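Local coordinates for protein peptide synthetase, module 7 (Actinoplanes teichomyceticus, PDB 4TX3) that belongs to the condensation-domain family of nonribosomal peptide synthetases and probably recruits tailoring cytochrome P450 enzymes to the carrier-bound peptide, at residues 263-268 and 441-446; 271-276 and 280-285. One frame throughout, in Å; residues are numbered along the deposited sequence.

Overall arrangement
Both contacts lie on the same side of the chain's centre and share helix 261-278, one helix serving two partners along its length. Contact 1 uses its 263-268 turns against helix 429-448; contact 2 uses its 271-276 turns against strand 281-288, which follows almost at once. Contact 2 is therefore nested within the long loop closed by contact 1. Their centres are 12 Å apart, and they touch: Val442 packs on Leu272, and the Ile284 side chain lies against the backbone of Gln266. Together they are adjoining packed sites that join a late helix to a helix-strand pair much earlier in the sequence.

Contact 1 of 2, residues 263-268 and 441-446; sequences QLVQAA and RVLEQV
Ala268 sets its methyl group between two side chains of helix 429-448, and this methyl is the tight centre of the contact. Its CB lies 3.7 Å from CD2 of Leu443 and 3.9 Å from CG1 of Val442, one methyl filling the gap between the side chains of consecutive residues. The backbone joins in: the carbonyl O of Ala268 is 3.7 Å from Val442 CG1, the branch that stands anti to its own backbone N (chi1 167°) and thereby reaches the other helix. Leu443 starts out along the flank, but its CD2 methyl turns inward and also touches CG2 of Val265, more loosely, at 4.2 Å. Where the alanine faces the other helix, the CA atoms of Ala268 and Leu443 are 6.3 Å apart; the local axes, inclined at 111°, stay 10.1 Å apart, a gap spanned by the longer Leu443 side chain. Packing slackens toward Val446, whose CG1 stays 5.0 Å from Ala268 CB. Away from the contact, partly exposed Arg441 forms a salt bridge with Asp458; buried Gln445 places NE2 above one face of the guanidinium, offset toward its rim, and hydrogen-bonds through it to Asp458 O. Without a hydrogen bond between the segments, this modest buried contact ties two helices of one lobe of the chloramphenicol-acetyltransferase-like condensation-domain fold through van der Waals contact and exclusion of water.

Contact 2 of 2, residues 271-276 and 280-285; sequences MLLTRY and TDLVIG
Leu282 pushes its CD1 methyl into the angle between Leu273 and Thr274, two neighbours on the helix, and these three residues bury the most surface here. The methyl is 3.7 Å from Leu273 CB and 3.8 Å from Thr274 OG1, so it touches the root of one side chain and the oxygen branch of the other. That oxygen has its polar need met elsewhere: the carbonyl of Gly279, in the turn leading to the strand, is the main acceptor for Thr274 OG1, and Ala270 O is a weak second one sharing the same proton. OG1 stands beside the backbone N (chi1 -68°) while CG2 is anti to that N, which turns the methyl to CG2 of Thr280 at 4.3 Å. The whole forms a helix-turn-strand unit, in which strand 281-288 turns back against the helix that precedes it, the local directions 132° apart. Strand alternation does the sorting, since Leu282 and Ile284 direct their side chains toward the helix, whereas Asp281 points away from it and forms a salt bridge with Arg311. Leu273 extends the apolar row beyond its CB, its CD1 reaching CD1 of Ile284 at 4.2 Å. On the strand itself, backbone hydrogen bonds between Leu282 and Thr312 and between Ile284 and Val310 join it to strand 306-313, and Gly285 pairs likewise with Val363 and Leu365 along strand 363-369.

Contact 1 of 2, residues 263-268 and 441-446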
loop_
_atom_site.group_PDB
_atom_site.type_symbol
_atom_site.label_atom_id
_atom_site.label_comp_id
_atom_site.label_asym_id
_atom_site.label_seq_id
_atom_site.Cartn_x
_atom_site.Cartn_y
_atom_site.Cartn_z
ATOM N N GLN B 263 16.689 14.018 7.631
ATOM C CA GLN B 263 17.254 15.293 8.070
ATOM C C GLN B 263 18.741 15.159 8.455
ATOM O O GLN B 263 19.520 16.084 8.254
ATOM C CB GLN B 263 16.441 15.859 9.239
ATOM C CG GLN B 263 14.987 16.149 8.911
ATOM C CD GLN B 263 14.223 16.742 10.092
ATOM O OE1 GLN B 263 14.599 16.571 11.250
ATOM N NE2 GLN B 263 13.151 17.460 9.796
ATOM N N LEU B 264 19.132 14.008 9.002
ATOM C CA LEU B 264 20.533 13.755 9.324
ATOM C C LEU B 264 21.405 13.815 8.086
ATOM O O LEU B 264 22.483 14.408 8.106
ATOM C CB LEU B 264 20.707 12.392 9.991
ATOM C CG LEU B 264 20.120 12.205 11.388
ATOM C CD1 LEU B 264 20.609 10.914 11.970
ATOM C CD2 LEU B 264 20.496 13.335 12.285
ATOM N N VAL B 265 20.935 13.187 7.014
ATOM C CA VAL B 265 21.669 13.151 5.751
ATOM C C VAL B 265 21.662 14.545 5.118
ATOM O O VAL B 265 22.639 14.976 4.501
ATOM C CB VAL B 265 21.059 12.103 4.772
ATOM C CG1 VAL B 265 21.758 12.139 3.433
ATOM C CG2 VAL B 265 21.135 10.694 5.383
ATOM N N GLN B 266 20.560 15.263 5.286
ATOM C CA GLN B 266 20.513 16.626 4.780
ATOM C C GLN B 266 21.555 17.493 5.481
ATOM O O GLN B 266 22.212 18.325 4.847
ATOM C CB GLN B 266 19.124 17.213 4.955
ATOM C CG GLN B 266 19.004 18.595 4.407
ATOM C CD GLN B 266 17.591 19.091 4.496
ATOM O OE1 GLN B 266 16.675 18.305 4.749
ATOM N NE2 GLN B 266 17.394 20.404 4.305
ATOM N N ALA B 267 21.720 17.280 6.786
ATOM C CA ALA B 267 22.746 17.998 7.542
ATOM C C ALA B 267 24.125 17.697 6.972
ATOM O O ALA B 267 24.869 18.602 6.588
ATOM C CB ALA B 267 22.686 17.624 9.004
ATOM N N ALA B 268 24.445 16.407 6.907
ATOM C CA ALA B 268 25.742 15.947 6.443
ATOM C C ALA B 268 26.099 16.489 5.051
ATOM O O ALA B 268 27.209 16.982 4.833
ATOM C CB ALA B 268 25.772 14.419 6.446
ATOM N N ARG B 441 31.874 9.299 3.105
ATOM C CA ARG B 441 32.893 9.547 4.123
ATOM C C ARG B 441 32.394 10.490 5.207
ATOM O O ARG B 441 32.592 10.222 6.399
ATOM C CB ARG B 441 34.170 10.086 3.484
ATOM C CG ARG B 441 34.842 9.043 2.591
ATOM C CD ARG B 441 36.338 8.874 2.868
ATOM N NE ARG B 441 36.698 8.794 4.290
ATOM C CZ ARG B 441 37.658 9.539 4.851
ATOM N NH1 ARG B 441 38.336 10.430 4.113
ATOM N NH2 ARG B 441 37.936 9.409 6.150
ATOM N N VAL B 442 31.724 11.571 4.806
ATOM C CA VAL B 442 31.179 12.500 5.787
ATOM C C VAL B 442 30.189 11.779 6.676
ATOM O O VAL B 442 30.221 11.925 7.894
ATOM C CB VAL B 442 30.490 13.723 5.117
ATOM C CG1 VAL B 442 29.651 14.499 6.123
ATOM C CG2 VAL B 442 31.517 14.608 4.463
ATOM N N LEU B 443 29.320 10.984 6.068
ATOM C CA LEU B 443 28.342 10.214 6.843
ATOM C C LEU B 443 29.005 9.220 7.816
ATOM O O LEU B 443 28.551 9.070 8.954
ATOM C CB LEU B 443 27.377 9.487 5.907
ATOM C CG LEU B 443 26.399 10.480 5.263
ATOM C CD1 LEU B 443 25.903 9.970 3.945
ATOM C CD2 LEU B 443 25.234 10.784 6.195
ATOM N N GLU B 444 30.095 8.576 7.411
ATOM C CA GLU B 444 30.802 7.690 8.351
ATOM C C GLU B 444 31.400 8.439 9.563
ATOM O O GLU B 444 31.107 8.087 10.717
ATOM C CB GLU B 444 31.897 6.919 7.623
ATOM C CG GLU B 444 31.367 5.952 6.576
ATOM C CD GLU B 444 32.446 5.479 5.612
ATOM O OE1 GLU B 444 33.518 6.129 5.543
ATOM O OE2 GLU B 444 32.229 4.454 4.927
ATOM N N GLN B 445 32.214 9.468 9.305
ATOM C CA GLN B 445 32.831 10.281 10.369
ATOM C C GLN B 445 31.816 10.836 11.353
ATOM O O GLN B 445 32.007 10.827 12.567
ATOM C CB GLN B 445 33.617 11.456 9.772
ATOM C CG GLN B 445 34.603 11.052 8.714
ATOM C CD GLN B 445 35.159 12.242 7.966
ATOM O OE1 GLN B 445 35.400 13.307 8.544
ATOM N NE2 GLN B 445 35.356 12.074 6.664
ATOM N N VAL B 446 30.735 11.340 10.803
ATOM C CA VAL B 446 29.747 12.032 11.586
ATOM C C VAL B 446 28.960 10.993 12.403
ATOM O O VAL B 446 28.530 11.256 13.529
ATOM C CB VAL B 446 28.869 12.901 10.640
ATOM C CG1 VAL B 446 27.417 12.689 10.874
ATOM C CG2 VAL B 446 29.262 14.377 10.746
#

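Contact 2 of 2, residues 271-276 and 280-285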
loop_
_atom_site.group_PDB
_atom_site.type_symbol
_atom_site.label_atom_id
_atom_site.label_comp_id
_atom_site.label_asym_id
_atom_site.label_seq_id
_atom_site.Cartn_x
_atom_site.Cartn_y
_atom_site.Cartn_z
ATOM N N MET B 271 27.005 20.098 5.183
ATOM C CA MET B 271 28.372 20.269 5.667
ATOM C C MET B 271 29.359 19.968 4.549
ATOM O O MET B 271 30.414 20.606 4.443
ATOM C CB MET B 271 28.662 19.363 6.863
ATOM C CG MET B 271 27.988 19.802 8.135
ATOM S SD MET B 271 28.097 18.503 9.380
ATOM C CE MET B 271 29.493 19.053 10.377
ATOM N N LEU B 272 29.016 18.996 3.712
ATOM C CA LEU B 272 29.898 18.619 2.622
ATOM C C LEU B 272 29.999 19.743 1.614
ATOM O O LEU B 272 31.085 20.042 1.121
ATOM C CB LEU B 272 29.420 17.337 1.949
ATOM C CG LEU B 272 30.218 16.842 0.741
ATOM C CD1 LEU B 272 31.686 16.571 1.087
ATOM C CD2 LEU B 272 29.571 15.609 0.168
ATOM N N LEU B 273 28.873 20.375 1.310
ATOM C CA LEU B 273 28.870 21.431 0.298
ATOM C C LEU B 273 29.627 22.663 0.807
ATOM O O LEU B 273 30.348 23.297 0.051
ATOM C CB LEU B 273 27.438 21.790 -0.110
ATOM C CG LEU B 273 26.693 20.696 -0.888
ATOM C CD1 LEU B 273 25.211 20.984 -0.937
ATOM C CD2 LEU B 273 27.245 20.568 -2.297
ATOM N N THR B 274 29.472 22.994 2.087
ATOM C CA THR B 274 30.249 24.080 2.664
ATOM C C THR B 274 31.733 23.753 2.528
ATOM O O THR B 274 32.526 24.592 2.141
ATOM C CB THR B 274 29.899 24.322 4.149
ATOM O OG1 THR B 274 28.563 24.832 4.253
ATOM C CG2 THR B 274 30.852 25.338 4.752
ATOM N N ARG B 275 32.084 22.510 2.821
ATOM C CA ARG B 275 33.445 22.013 2.701
ATOM C C ARG B 275 33.929 21.982 1.243
ATOM O O ARG B 275 35.109 22.086 0.974
ATOM C CB ARG B 275 33.506 20.620 3.327
ATOM C CG ARG B 275 34.886 20.112 3.594
ATOM C CD ARG B 275 35.605 20.907 4.678
ATOM N NE ARG B 275 36.859 20.236 5.021
ATOM C CZ ARG B 275 37.942 20.210 4.239
ATOM N NH1 ARG B 275 37.964 20.829 3.059
ATOM N NH2 ARG B 275 39.022 19.565 4.641
ATOM N N TYR B 276 33.009 21.816 0.303
ATOM C CA TYR B 276 33.349 21.863 -1.115
ATOM C C TYR B 276 33.572 23.275 -1.634
ATOM O O TYR B 276 34.099 23.453 -2.753
ATOM C CB TYR B 276 32.259 21.232 -1.968
ATOM C CG TYR B 276 32.664 19.913 -2.593
ATOM C CD1 TYR B 276 33.010 19.833 -3.932
ATOM C CD2 TYR B 276 32.680 18.754 -1.848
ATOM C CE1 TYR B 276 33.363 18.635 -4.505
ATOM C CE2 TYR B 276 33.048 17.558 -2.403
ATOM C CZ TYR B 276 33.383 17.495 -3.726
ATOM O OH TYR B 276 33.729 16.268 -4.248
ATOM N N THR B 280 28.340 29.327 3.557
ATOM C CA THR B 280 27.607 28.925 4.754
ATOM C C THR B 280 26.124 29.246 4.664
ATOM O O THR B 280 25.427 29.214 5.674
ATOM C CB THR B 280 28.181 29.599 6.023
ATOM O OG1 THR B 280 28.178 31.028 5.862
ATOM C CG2 THR B 280 29.598 29.139 6.265
ATOM N N ASP B 281 25.651 29.556 3.460
ATOM C CA ASP B 281 24.244 29.869 3.223
ATOM C C ASP B 281 23.747 29.004 2.071
ATOM O O ASP B 281 24.031 29.273 0.901
ATOM C CB ASP B 281 24.057 31.366 2.916
ATOM C CG ASP B 281 22.577 31.763 2.727
ATOM O OD1 ASP B 281 21.696 31.042 3.255
ATOM O OD2 ASP B 281 22.292 32.797 2.060
ATOM N N LEU B 282 23.012 27.952 2.402
ATOM C CA LEU B 282 22.726 26.915 1.418
ATOM C C LEU B 282 21.256 26.579 1.368
ATOM O O LEU B 282 20.571 26.622 2.395
ATOM C CB LEU B 282 23.515 25.642 1.733
ATOM C CG LEU B 282 25.037 25.649 1.650
ATOM C CD1 LEU B 282 25.572 24.259 1.947
ATOM C CD2 LEU B 282 25.465 26.058 0.269
ATOM N N VAL B 283 20.770 26.249 0.176
ATOM C CA VAL B 283 19.430 25.715 0.041
ATOM C C VAL B 283 19.507 24.321 -0.569
ATOM O O VAL B 283 20.003 24.137 -1.668
ATOM C CB VAL B 283 18.515 26.618 -0.817
ATOM C CG1 VAL B 283 17.142 25.980 -0.962
ATOM C CG2 VAL B 283 18.384 27.999 -0.198
ATOM N N ILE B 284 19.043 23.333 0.181
ATOM C CA ILE B 284 18.917 21.979 -0.326
ATOM C C ILE B 284 17.454 21.622 -0.454
ATOM O O ILE B 284 16.702 21.698 0.521
ATOM C CB ILE B 284 19.587 20.974 0.583
ATOM C CG1 ILE B 284 21.087 21.278 0.667
ATOM C CG2 ILE B 284 19.312 19.563 0.077
ATOM C CD1 ILE B 284 21.856 20.344 1.552
ATOM N N GLY B 285 17.049 21.239 -1.659
ATOM C CA GLY B 285 15.657 20.934 -1.921
ATOM C C GLY B 285 15.377 19.444 -1.928
ATOM O O GLY B 285 16.285 18.613 -2.058
#